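Local coordinates for cytochrome c' (Thermochromatium tepidum, PDB 3VRC), which binds a covalently attached heme c in a four-helix bundle and probably serves in electron transfer in a purple photosynthetic bacterium, at residues W21-I26 with N44-I49. Residues are numbered along the deposited sequence; the frame is centred on the assembly and turned at random.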
# COMPACT_ATOMS: atom_id res chain seq x y z
N TRP B 21 -8.71 -0.97 1.88
CA TRP B 21 -9.30 -1.73 0.77
C TRP B 21 -9.01 -3.23 0.97
O TRP B 21 -9.91 -4.06 0.78
CB TRP B 21 -8.67 -1.25 -0.53
CG TRP B 21 -9.16 -2.02 -1.71
CD1 TRP B 21 -10.42 -2.30 -2.06
CD2 TRP B 21 -8.35 -2.65 -2.71
NE1 TRP B 21 -10.48 -3.09 -3.19
CE2 TRP B 21 -9.22 -3.30 -3.62
CE3 TRP B 21 -6.96 -2.72 -2.94
CZ2 TRP B 21 -8.75 -4.02 -4.72
CZ3 TRP B 21 -6.49 -3.45 -4.02
CH2 TRP B 21 -7.39 -4.08 -4.89
N ASN B 22 -7.80 -3.55 1.34
CA ASN B 22 -7.43 -4.96 1.54
C ASN B 22 -8.11 -5.57 2.78
O ASN B 22 -8.53 -6.73 2.72
CB ASN B 22 -5.92 -5.07 1.52
CG ASN B 22 -5.43 -4.97 0.07
OD1 ASN B 22 -5.54 -5.95 -0.67
ND2 ASN B 22 -4.99 -3.79 -0.35
N MET B 23 -8.26 -4.81 3.86
CA MET B 23 -9.05 -5.28 5.00
C MET B 23 -10.45 -5.62 4.56
O MET B 23 -10.98 -6.66 4.99
CB MET B 23 -9.08 -4.24 6.10
CG MET B 23 -7.76 -4.02 6.80
SD MET B 23 -7.26 -5.36 7.89
CE MET B 23 -8.33 -5.08 9.29
N GLY B 24 -11.07 -4.80 3.71
CA GLY B 24 -12.41 -5.07 3.27
C GLY B 24 -12.51 -6.35 2.50
O GLY B 24 -13.52 -7.08 2.61
N LYS B 25 -11.48 -6.71 1.71
CA LYS B 25 -11.53 -7.99 1.01
C LYS B 25 -11.47 -9.13 2.01
O LYS B 25 -12.14 -10.16 1.79
CB LYS B 25 -10.33 -8.09 0.01
CG LYS B 25 -10.44 -7.13 -1.16
CD LYS B 25 -9.47 -7.24 -2.30
CE LYS B 25 -8.23 -6.55 -1.97
NZ LYS B 25 -7.15 -6.81 -2.94
N ILE B 26 -10.64 -9.02 3.03
CA ILE B 26 -10.58 -10.11 4.02
C ILE B 26 -11.95 -10.28 4.70
O ILE B 26 -12.44 -11.41 4.82
CB ILE B 26 -9.46 -9.86 5.02
CG1 ILE B 26 -8.12 -9.79 4.30
CG2 ILE B 26 -9.47 -10.98 6.09
CD1 ILE B 26 -6.94 -9.36 5.19
N ASN B 44 -1.09 -9.84 3.01
CA ASN B 44 0.31 -9.42 2.78
C ASN B 44 0.39 -7.89 2.60
O ASN B 44 1.40 -7.32 3.04
CB ASN B 44 0.86 -10.13 1.55
CG ASN B 44 1.12 -11.60 1.80
OD1 ASN B 44 1.06 -12.08 2.93
ND2 ASN B 44 1.43 -12.29 0.73
N VAL B 45 -0.61 -7.30 1.98
CA VAL B 45 -0.61 -5.83 1.87
C VAL B 45 -0.67 -5.21 3.27
O VAL B 45 0.07 -4.26 3.59
CB VAL B 45 -1.77 -5.32 1.02
CG1 VAL B 45 -1.85 -3.81 1.14
CG2 VAL B 45 -1.60 -5.72 -0.43
N VAL B 46 -1.59 -5.69 4.11
CA VAL B 46 -1.74 -5.07 5.42
C VAL B 46 -0.50 -5.22 6.22
O VAL B 46 -0.02 -4.25 6.85
CB VAL B 46 -3.02 -5.63 6.12
CG1 VAL B 46 -3.15 -5.00 7.52
CG2 VAL B 46 -4.25 -5.39 5.33
N ALA B 47 0.11 -6.42 6.22
CA ALA B 47 1.36 -6.64 6.91
C ALA B 47 2.45 -5.73 6.40
O ALA B 47 3.23 -5.13 7.19
CB ALA B 47 1.77 -8.08 6.81
N ALA B 48 2.59 -5.63 5.09
CA ALA B 48 3.69 -4.85 4.53
C ALA B 48 3.50 -3.35 4.88
O ALA B 48 4.47 -2.69 5.31
CB ALA B 48 3.81 -5.04 3.03
N ILE B 49 2.32 -2.82 4.65
CA ILE B 49 2.11 -1.39 4.91
C ILE B 49 2.24 -1.08 6.40
O ILE B 49 2.87 -0.08 6.78
CB ILE B 49 0.81 -0.91 4.34
CG1 ILE B 49 0.82 -1.05 2.79
CG2 ILE B 49 0.52 0.54 4.80
CD1 ILE B 49 -0.45 -0.60 2.12
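Asn22 meets Val45 and Val46 where helix 5-31 passes helix 36-50. The two helix segments run roughly antiparallel, at 144° between their directions. Their axes come within 9.4 Å.

Asn22 can be followed outward from its backbone. Its CB points at the other helix and lies 4.2 Å from Val46 CG2. The next atom, CG, is 3.8 Å from Val45 CB. CG stands beside the backbone N of Asn22 (chi1 -76°), and this lays the amide against Val45. The two side chains cross at about a right angle. At the tip the amide divides. ND2 comes closest to the valine, 3.5 Å from Val45 CG1, while OD1 is nearest to Val45 CG2. The side chain of Val45 offers only carbon. The amide finds its polar partners on its own helix: ND2 bonds to the backbone O of Phe18, one turn earlier, and OD1 receives a weak hydrogen bond from Lys25 NZ at 2.9 Å. The CE of that lysine sits over one face of the Trp21 ring, 3.6 Å above its plane.

Met23 makes the second touch. Its chain bends at chi2 and chi3 and brings SD across Val46, 4.0 Å from CG2. CG of Met23 rests on the same methyl. This is apolar packing, with no hydrogen bond between the segments.

The pair belongs to the four-helix bundle of cytochrome c'. Met23 also packs on Phe114 and Val117 of helix 107-128 and touches the heme c. Its side chain lies about 4 Å from that of Cys121, a predicted covalent heme site. On the Val45 side, the second subunit packs nearby, with its Ser52 against Val45 and its Val45 against Ala48.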